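Long-range contact in Crov588 (PDB 6NYR), which is of unknown function but folds into a nearly closed ring of leucine-rich, FNIP-type repeats, a novel circular form of the LRR architecture: residues 252-266 with 272-286. Residues are numbered along the deposited sequence; the frame is centred on the assembly and turned at random.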
ATOM      1  N   SER A 252      28.291  16.415   8.594  1.00 60.97           N
ATOM      2  CA  SER A 252      27.187  15.861   9.367  1.00 60.00           C
ATOM      3  C   SER A 252      26.177  15.114   8.505  1.00 59.01           C
ATOM      4  O   SER A 252      25.235  14.521   9.042  1.00 57.28           O
ATOM      5  CB  SER A 252      26.484  16.989  10.127  1.00 61.75           C
ATOM      6  OG  SER A 252      26.356  18.142   9.310  1.00 59.61           O
ATOM      7  N   LEU A 253      26.351  15.125   7.185  1.00 57.62           N
ATOM      8  CA  LEU A 253      25.350  14.588   6.269  1.00 55.34           C
ATOM      9  C   LEU A 253      25.243  13.072   6.390  1.00 52.56           C
ATOM     10  O   LEU A 253      26.252  12.361   6.360  1.00 51.00           O
ATOM     11  CB  LEU A 253      25.710  14.983   4.839  1.00 55.14           C
ATOM     12  CG  LEU A 253      24.608  15.044   3.786  1.00 52.86           C
ATOM     13  CD1 LEU A 253      23.543  16.052   4.126  1.00 50.69           C
ATOM     14  CD2 LEU A 253      25.250  15.366   2.425  1.00 53.88           C
ATOM     15  N   THR A 254      24.009  12.578   6.515  1.00 50.23           N
ATOM     16  CA  THR A 254      23.752  11.145   6.560  1.00 50.61           C
ATOM     17  C   THR A 254      22.975  10.614   5.364  1.00 49.54           C
ATOM     18  O   THR A 254      23.149   9.447   5.011  1.00 50.73           O
ATOM     19  CB  THR A 254      22.977  10.783   7.836  1.00 53.09           C
ATOM     20  OG1 THR A 254      21.731  11.491   7.865  1.00 54.40           O
ATOM     21  CG2 THR A 254      23.791  11.139   9.074  1.00 56.78           C
ATOM     22  N   TYR A 255      22.113  11.423   4.750  1.00 48.05           N
ATOM     23  CA  TYR A 255      21.338  11.018   3.583  1.00 50.28           C
ATOM     24  C   TYR A 255      21.629  11.969   2.427  1.00 51.80           C
ATOM     25  O   TYR A 255      21.501  13.190   2.576  1.00 50.70           O
ATOM     26  CB  TYR A 255      19.830  11.025   3.880  1.00 52.88           C
ATOM     27  CG  TYR A 255      19.334   9.871   4.725  1.00 59.87           C
ATOM     28  CD1 TYR A 255      19.825   9.662   6.006  1.00 60.28           C
ATOM     29  CD2 TYR A 255      18.353   9.005   4.250  1.00 60.56           C
ATOM     30  CE1 TYR A 255      19.371   8.614   6.784  1.00 60.82           C
ATOM     31  CE2 TYR A 255      17.892   7.955   5.023  1.00 61.12           C
ATOM     32  CZ  TYR A 255      18.404   7.764   6.290  1.00 63.10           C
ATOM     33  OH  TYR A 255      17.946   6.720   7.061  1.00 66.08           O
ATOM     34  N   LEU A 256      21.996  11.410   1.272  1.00 50.09           N
ATOM     35  CA  LEU A 256      22.272  12.189   0.068  1.00 48.50           C
ATOM     36  C   LEU A 256      21.533  11.561  -1.104  1.00 46.58           C
ATOM     37  O   LEU A 256      21.736  10.380  -1.406  1.00 47.08           O
ATOM     38  CB  LEU A 256      23.775  12.243  -0.226  1.00 47.22           C
ATOM     39  CG  LEU A 256      24.200  12.912  -1.535  1.00 45.94           C
ATOM     40  CD1 LEU A 256      23.959  14.419  -1.475  1.00 43.15           C
ATOM     41  CD2 LEU A 256      25.655  12.618  -1.877  1.00 44.78           C
ATOM     42  N   GLU A 257      20.675  12.338  -1.758  1.00 45.99           N
ATOM     43  CA  GLU A 257      19.948  11.857  -2.925  1.00 48.77           C
ATOM     44  C   GLU A 257      20.132  12.829  -4.081  1.00 47.55           C
ATOM     45  O   GLU A 257      19.863  14.027  -3.940  1.00 44.30           O
ATOM     46  CB  GLU A 257      18.453  11.685  -2.631  1.00 48.13           C
ATOM     47  CG  GLU A 257      17.630  11.291  -3.851  1.00 49.30           C
ATOM     48  CD  GLU A 257      16.223  10.840  -3.494  1.00 50.00           C
ATOM     49  OE1 GLU A 257      15.883  10.839  -2.292  1.00 52.35           O
ATOM     50  OE2 GLU A 257      15.467  10.463  -4.412  1.00 50.54           O
ATOM     51  N   PHE A 258      20.587  12.312  -5.218  1.00 46.47           N
ATOM     52  CA  PHE A 258      20.652  13.090  -6.443  1.00 45.14           C
ATOM     53  C   PHE A 258      19.385  12.875  -7.265  1.00 44.32           C
ATOM     54  O   PHE A 258      18.699  11.859  -7.139  1.00 44.19           O
ATOM     55  CB  PHE A 258      21.872  12.701  -7.277  1.00 46.41           C
ATOM     56  CG  PHE A 258      23.181  13.037  -6.632  1.00 46.98           C
ATOM     57  CD1 PHE A 258      23.665  14.333  -6.646  1.00 46.22           C
ATOM     58  CD2 PHE A 258      23.934  12.051  -6.024  1.00 46.11           C
ATOM     59  CE1 PHE A 258      24.873  14.642  -6.053  1.00 46.66           C
ATOM     60  CE2 PHE A 258      25.145  12.351  -5.428  1.00 48.06           C
ATOM     61  CZ  PHE A 258      25.615  13.650  -5.443  1.00 47.80           C
ATOM     62  N   GLY A 259      19.098  13.843  -8.132  1.00 46.12           N
ATOM     63  CA  GLY A 259      17.975  13.758  -9.038  1.00 45.60           C
ATOM     64  C   GLY A 259      18.377  13.210 -10.395  1.00 44.43           C
ATOM     65  O   GLY A 259      19.495  12.737 -10.610  1.00 46.01           O
ATOM     66  N   ARG A 260      17.440  13.308 -11.337  1.00 43.09           N
ATOM     67  CA  ARG A 260      17.606  12.659 -12.634  1.00 45.69           C
ATOM     68  C   ARG A 260      18.941  13.002 -13.288  1.00 45.62           C
ATOM     69  O   ARG A 260      19.692  12.106 -13.691  1.00 43.57           O
ATOM     70  CB  ARG A 260      16.444  13.049 -13.553  1.00 45.18           C
ATOM     71  CG  ARG A 260      16.556  12.485 -14.962  1.00 47.83           C
ATOM     72  CD  ARG A 260      15.273  12.694 -15.757  1.00 48.79           C
ATOM     73  NE  ARG A 260      15.374  12.122 -17.095  1.00 52.74           N
ATOM     74  CZ  ARG A 260      15.960  12.728 -18.123  1.00 55.11           C
ATOM     75  NH1 ARG A 260      16.494  13.930 -17.969  1.00 53.63           N
ATOM     76  NH2 ARG A 260      16.009  12.134 -19.304  1.00 57.35           N
ATOM     77  N   ASN A 261      19.258  14.291 -13.397  1.00 45.66           N
ATOM     78  CA  ASN A 261      20.263  14.736 -14.351  1.00 44.94           C
ATOM     79  C   ASN A 261      21.686  14.789 -13.806  1.00 45.47           C
ATOM     80  O   ASN A 261      22.614  15.012 -14.592  1.00 47.66           O
ATOM     81  CB  ASN A 261      19.898  16.132 -14.883  1.00 44.67           C
ATOM     82  CG  ASN A 261      18.686  16.122 -15.795  1.00 44.61           C
ATOM     83  OD1 ASN A 261      18.112  15.066 -16.086  1.00 41.86           O
ATOM     84  ND2 ASN A 261      18.283  17.306 -16.247  1.00 43.38           N
ATOM     85  N   PHE A 262      21.899  14.611 -12.507  1.00 45.09           N
ATOM     86  CA  PHE A 262      23.260  14.710 -11.995  1.00 45.84           C
ATOM     87  C   PHE A 262      24.138  13.633 -12.623  1.00 48.64           C
ATOM     88  O   PHE A 262      23.851  12.438 -12.502  1.00 45.53           O
ATOM     89  CB  PHE A 262      23.301  14.577 -10.482  1.00 44.83           C
ATOM     90  CG  PHE A 262      24.694  14.603  -9.924  1.00 43.60           C
ATOM     91  CD1 PHE A 262      25.316  15.805  -9.631  1.00 47.80           C
ATOM     92  CD2 PHE A 262      25.395  13.429  -9.720  1.00 43.89           C
ATOM     93  CE1 PHE A 262      26.601  15.834  -9.122  1.00 48.05           C
ATOM     94  CE2 PHE A 262      26.681  13.450  -9.216  1.00 45.83           C
ATOM     95  CZ  PHE A 262      27.285  14.654  -8.916  1.00 46.67           C
ATOM     96  N   ASN A 263      25.223  14.050 -13.267  1.00 51.63           N
ATOM     97  CA  ASN A 263      26.119  13.133 -13.954  1.00 49.80           C
ATOM     98  C   ASN A 263      27.529  13.726 -13.962  1.00 50.34           C
ATOM     99  O   ASN A 263      28.170  13.900 -14.989  1.00 48.11           O
ATOM    100  CB  ASN A 263      25.612  12.866 -15.369  1.00 48.54           C
ATOM    101  CG  ASN A 263      26.316  11.691 -16.022  1.00 49.85           C
ATOM    102  OD1 ASN A 263      26.996  10.908 -15.352  1.00 47.39           O
ATOM    103  ND2 ASN A 263      26.153  11.554 -17.330  1.00 51.67           N
ATOM    104  N   GLN A 264      28.035  14.046 -12.773  1.00 53.59           N
ATOM    105  CA  GLN A 264      29.360  14.626 -12.610  1.00 54.30           C
ATOM    106  C   GLN A 264      30.291  13.638 -11.917  1.00 52.66           C
ATOM    107  O   GLN A 264      29.853  12.781 -11.145  1.00 51.70           O
ATOM    108  CB  GLN A 264      29.306  15.919 -11.788  1.00 53.80           C
ATOM    109  CG  GLN A 264      28.504  17.030 -12.436  1.00 54.54           C
ATOM    110  CD  GLN A 264      29.092  17.481 -13.758  1.00 53.19           C
ATOM    111  OE1 GLN A 264      30.313  17.612 -13.904  1.00 50.27           O
ATOM    112  NE2 GLN A 264      28.226  17.712 -14.735  1.00 52.54           N
ATOM    113  N   GLN A 265      31.580  13.752 -12.219  1.00 55.10           N
ATOM    114  CA  GLN A 265      32.582  12.958 -11.528  1.00 59.44           C
ATOM    115  C   GLN A 265      32.644  13.361 -10.059  1.00 57.62           C
ATOM    116  O   GLN A 265      32.533  14.543  -9.719  1.00 58.89           O
ATOM    117  CB  GLN A 265      33.953  13.151 -12.170  1.00 65.23           C
ATOM    118  CG  GLN A 265      34.079  12.648 -13.595  1.00 69.63           C
ATOM    119  CD  GLN A 265      35.356  13.135 -14.258  1.00 73.78           C
ATOM    120  OE1 GLN A 265      36.169  13.819 -13.631  1.00 75.95           O
ATOM    121  NE2 GLN A 265      35.543  12.778 -15.524  1.00 73.20           N
ATOM    122  N   ILE A 266      32.832  12.376  -9.188  1.00 55.19           N
ATOM    123  CA  ILE A 266      33.017  12.607  -7.761  1.00 56.33           C
ATOM    124  C   ILE A 266      34.411  12.117  -7.396  1.00 58.19           C
ATOM    125  O   ILE A 266      34.708  10.922  -7.523  1.00 60.94           O
ATOM    126  CB  ILE A 266      31.944  11.910  -6.911  1.00 55.87           C
ATOM    127  CG1 ILE A 266      30.549  12.340  -7.366  1.00 52.11           C
ATOM    128  CG2 ILE A 266      32.142  12.229  -5.435  1.00 56.24           C
ATOM    129  CD1 ILE A 266      29.420  11.625  -6.654  1.00 50.19           C
ATOM    130  N   PRO A 272      31.242  13.238   2.441  1.00 57.33           N
ATOM    131  CA  PRO A 272      31.659  13.173   3.851  1.00 57.78           C
ATOM    132  C   PRO A 272      31.503  11.766   4.406  1.00 59.36           C
ATOM    133  O   PRO A 272      30.562  11.051   4.065  1.00 58.88           O
ATOM    134  CB  PRO A 272      30.723  14.161   4.556  1.00 57.69           C
ATOM    135  CG  PRO A 272      29.512  14.230   3.677  1.00 56.16           C
ATOM    136  CD  PRO A 272      30.016  14.046   2.261  1.00 56.72           C
ATOM    137  N   ASN A 273      32.442  11.375   5.270  1.00 63.98           N
ATOM    138  CA  ASN A 273      32.447  10.025   5.817  1.00 64.96           C
ATOM    139  C   ASN A 273      31.226   9.723   6.674  1.00 61.02           C
ATOM    140  O   ASN A 273      31.005   8.554   7.014  1.00 58.24           O
ATOM    141  CB  ASN A 273      33.721   9.814   6.640  1.00 69.56           C
ATOM    142  CG  ASN A 273      34.937   9.570   5.774  1.00 73.59           C
ATOM    143  OD1 ASN A 273      34.851   8.897   4.746  1.00 73.03           O
ATOM    144  ND2 ASN A 273      36.080  10.114   6.182  1.00 74.63           N
ATOM    145  N   SER A 274      30.428  10.735   7.022  1.00 59.71           N
ATOM    146  CA  SER A 274      29.237  10.517   7.830  1.00 58.75           C
ATOM    147  C   SER A 274      28.085   9.899   7.046  1.00 58.90           C
ATOM    148  O   SER A 274      27.149   9.373   7.661  1.00 60.67           O
ATOM    149  CB  SER A 274      28.775  11.849   8.431  1.00 59.22           C
ATOM    150  OG  SER A 274      28.795  12.877   7.448  1.00 57.46           O
ATOM    151  N   LEU A 275      28.127   9.944   5.718  1.00 55.89           N
ATOM    152  CA  LEU A 275      26.989   9.500   4.923  1.00 53.80           C
ATOM    153  C   LEU A 275      26.724   8.012   5.121  1.00 52.04           C
ATOM    154  O   LEU A 275      27.630   7.182   5.002  1.00 55.82           O
ATOM    155  CB  LEU A 275      27.235   9.792   3.441  1.00 52.13           C
ATOM    156  CG  LEU A 275      26.961  11.211   2.945  1.00 51.90           C
ATOM    157  CD1 LEU A 275      27.508  11.379   1.524  1.00 52.18           C
ATOM    158  CD2 LEU A 275      25.476  11.538   2.985  1.00 48.03           C
ATOM    159  N   THR A 276      25.468   7.681   5.412  1.00 48.90           N
ATOM    160  CA  THR A 276      25.022   6.297   5.483  1.00 49.67           C
ATOM    161  C   THR A 276      24.194   5.876   4.277  1.00 48.04           C
ATOM    162  O   THR A 276      24.246   4.705   3.884  1.00 48.84           O
ATOM    163  CB  THR A 276      24.200   6.068   6.758  1.00 50.40           C
ATOM    164  OG1 THR A 276      23.166   7.058   6.850  1.00 50.88           O
ATOM    165  CG2 THR A 276      25.093   6.144   7.989  1.00 50.84           C
ATOM    166  N   HIS A 277      23.433   6.796   3.686  1.00 46.87           N
ATOM    167  CA  HIS A 277      22.567   6.497   2.554  1.00 44.04           C
ATOM    168  C   HIS A 277      22.914   7.388   1.370  1.00 45.38           C
ATOM    169  O   HIS A 277      22.927   8.618   1.494  1.00 46.86           O
ATOM    170  CB  HIS A 277      21.090   6.689   2.918  1.00 41.64           C
ATOM    171  CG  HIS A 277      20.586   5.730   3.950  1.00 42.71           C
ATOM    172  ND1 HIS A 277      21.104   5.664   5.226  1.00 44.23           N
ATOM    173  CD2 HIS A 277      19.612   4.791   3.889  1.00 40.72           C
ATOM    174  CE1 HIS A 277      20.469   4.729   5.909  1.00 42.44           C
ATOM    175  NE2 HIS A 277      19.560   4.185   5.122  1.00 42.84           N
ATOM    176  N   ILE A 278      23.190   6.767   0.226  1.00 46.90           N
ATOM    177  CA  ILE A 278      23.399   7.477  -1.031  1.00 48.11           C
ATOM    178  C   ILE A 278      22.464   6.898  -2.081  1.00 46.70           C
ATOM    179  O   ILE A 278      22.428   5.680  -2.286  1.00 46.52           O
ATOM    180  CB  ILE A 278      24.861   7.384  -1.514  1.00 50.69           C
ATOM    181  CG1 ILE A 278      25.778   8.152  -0.559  1.00 52.97           C
ATOM    182  CG2 ILE A 278      24.998   7.916  -2.935  1.00 51.34           C
ATOM    183  CD1 ILE A 278      27.249   7.998  -0.855  1.00 53.09           C
ATOM    184  N   THR A 279      21.718   7.769  -2.749  1.00 47.71           N
ATOM    185  CA  THR A 279      20.890   7.397  -3.887  1.00 49.86           C
ATOM    186  C   THR A 279      21.292   8.255  -5.076  1.00 45.69           C
ATOM    187  O   THR A 279      21.398   9.481  -4.953  1.00 47.81           O
ATOM    188  CB  THR A 279      19.403   7.577  -3.583  1.00 54.51           C
ATOM    189  OG1 THR A 279      19.022   6.690  -2.521  1.00 56.87           O
ATOM    190  CG2 THR A 279      18.559   7.277  -4.821  1.00 53.61           C
ATOM    191  N   PHE A 280      21.541   7.615  -6.211  1.00 45.52           N
ATOM    192  CA  PHE A 280      21.822   8.316  -7.454  1.00 46.42           C
ATOM    193  C   PHE A 280      20.550   8.405  -8.290  1.00 44.68           C
ATOM    194  O   PHE A 280      19.620   7.607  -8.141  1.00 45.22           O
ATOM    195  CB  PHE A 280      22.927   7.618  -8.259  1.00 45.21           C
ATOM    196  CG  PHE A 280      24.303   7.813  -7.697  1.00 44.63           C
ATOM    197  CD1 PHE A 280      24.962   9.023  -7.844  1.00 44.13           C
ATOM    198  CD2 PHE A 280      24.944   6.785  -7.031  1.00 44.74           C
ATOM    199  CE1 PHE A 280      26.229   9.207  -7.328  1.00 45.26           C
ATOM    200  CE2 PHE A 280      26.219   6.959  -6.514  1.00 45.87           C
ATOM    201  CZ  PHE A 280      26.861   8.172  -6.664  1.00 45.97           C
ATOM    202  N   GLY A 281      20.528   9.393  -9.187  1.00 43.73           N
ATOM    203  CA  GLY A 281      19.421   9.574 -10.097  1.00 41.20           C
ATOM    204  C   GLY A 281      19.615   8.788 -11.379  1.00 42.56           C
ATOM    205  O   GLY A 281      20.588   8.057 -11.560  1.00 42.34           O
ATOM    206  N   ASN A 282      18.659   8.964 -12.291  1.00 46.29           N
ATOM    207  CA  ASN A 282      18.609   8.133 -13.488  1.00 46.20           C
ATOM    208  C   ASN A 282      19.900   8.218 -14.298  1.00 45.04           C
ATOM    209  O   ASN A 282      20.398   7.197 -14.785  1.00 47.12           O
ATOM    210  CB  ASN A 282      17.415   8.540 -14.355  1.00 49.31           C
ATOM    211  CG  ASN A 282      16.986   7.441 -15.304  1.00 52.21           C
ATOM    212  OD1 ASN A 282      17.729   7.061 -16.207  1.00 55.70           O
ATOM    213  ND2 ASN A 282      15.773   6.935 -15.114  1.00 53.52           N
ATOM    214  N   ASN A 283      20.466   9.420 -14.440  1.00 42.29           N
ATOM    215  CA  ASN A 283      21.504   9.635 -15.435  1.00 41.61           C
ATOM    216  C   ASN A 283      22.925   9.452 -14.928  1.00 41.86           C
ATOM    217  O   ASN A 283      23.851   9.458 -15.747  1.00 45.68           O
ATOM    218  CB  ASN A 283      21.427  11.049 -16.028  1.00 41.92           C
ATOM    219  CG  ASN A 283      20.226  11.253 -16.905  1.00 41.79           C
ATOM    220  OD1 ASN A 283      19.483  10.314 -17.191  1.00 42.91           O
ATOM    221  ND2 ASN A 283      20.027  12.485 -17.351  1.00 42.95           N
ATOM    222  N   PHE A 284      23.143   9.325 -13.623  1.00 40.75           N
ATOM    223  CA  PHE A 284      24.512   9.231 -13.138  1.00 40.73           C
ATOM    224  C   PHE A 284      25.197   8.007 -13.733  1.00 43.20           C
ATOM    225  O   PHE A 284      24.707   6.881 -13.596  1.00 43.10           O
ATOM    226  CB  PHE A 284      24.558   9.166 -11.618  1.00 45.22           C
ATOM    227  CG  PHE A 284      25.950   9.015 -11.076  1.00 47.86           C
ATOM    228  CD1 PHE A 284      26.780  10.118 -10.946  1.00 47.64           C
ATOM    229  CD2 PHE A 284      26.432   7.772 -10.702  1.00 47.89           C
ATOM    230  CE1 PHE A 284      28.063   9.983 -10.455  1.00 46.46           C
ATOM    231  CE2 PHE A 284      27.716   7.632 -10.210  1.00 47.94           C
ATOM    232  CZ  PHE A 284      28.530   8.740 -10.087  1.00 46.94           C
ATOM    233  N   ASN A 285      26.341   8.227 -14.372  1.00 45.19           N
ATOM    234  CA  ASN A 285      27.055   7.151 -15.049  1.00 49.09           C
ATOM    235  C   ASN A 285      28.546   7.488 -15.103  1.00 49.35           C
ATOM    236  O   ASN A 285      29.193   7.412 -16.149  1.00 48.14           O
ATOM    237  CB  ASN A 285      26.467   6.913 -16.441  1.00 46.09           C
ATOM    238  CG  ASN A 285      26.904   5.588 -17.032  1.00 47.98           C
ATOM    239  OD1 ASN A 285      27.433   4.728 -16.323  1.00 44.69           O
ATOM    240  ND2 ASN A 285      26.672   5.407 -18.327  1.00 48.25           N
ATOM    241  N   GLN A 286      29.105   7.872 -13.962  1.00 50.64           N
ATOM    242  CA  GLN A 286      30.516   8.197 -13.832  1.00 49.17           C
ATOM    243  C   GLN A 286      31.231   7.121 -13.023  1.00 50.41           C
ATOM    244  O   GLN A 286      30.652   6.506 -12.123  1.00 50.58           O
ATOM    245  CB  GLN A 286      30.703   9.559 -13.158  1.00 49.12           C
ATOM    246  CG  GLN A 286      30.125  10.743 -13.926  1.00 48.57           C
ATOM    247  CD  GLN A 286      30.748  10.906 -15.300  1.00 47.70           C
ATOM    248  OE1 GLN A 286      31.962  10.798 -15.458  1.00 51.02           O
ATOM    249  NE2 GLN A 286      29.919  11.175 -16.300  1.00 46.71           N
TER
HETATM  250  O   HOH W   1      19.711   7.977  -0.199  1.00 40.91           O
HETATM  251  O   HOH W   2      22.179  14.802 -17.240  1.00 45.74           O
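L275 packs its CD2 against two leucines of the preceding coil, 3.7 Å from L253 CG and equally close to L256 CB, while P272 CG rests on L253 CB. Farther along the core, F258 and F280 run side by side with nearly parallel rings slid apart, CD2 of F258 3.7 Å from CD1 of F280. F262 and F284 meet rim to rim. I266 CD1 reaches the edge of the F280 ring, near its plane. Above this core, strands 255-257 and 277-279 pair in parallel through four backbone bonds, from H277 N to T254 O through F258 N to T279 O. T254 O also accepts from T276 N, and S274 OG donates to L253 O at 2.8 Å. On the other face of the strands, matching first torsions (chi1 -75° and -66°) send the Y255 and H277 side chains the same way, side by side, in an offset stack with centroids 4.1 Å apart and planes at 7°. At the polar edge N263 OD1 takes N285 N at 2.9 Å and Q286 NE2 at 3.1 Å from opposite faces of its amide plane, and water 2 joins N261 O to N283 ND2. These are successive coils of the LRR solenoid: strand 233-235 continues the parallel pairing beyond Y255 and E257, N285 OD1 receives N307 N as N263 receives N285, and on the far side H299 of strand 299-301 carries the ring stack on from H277.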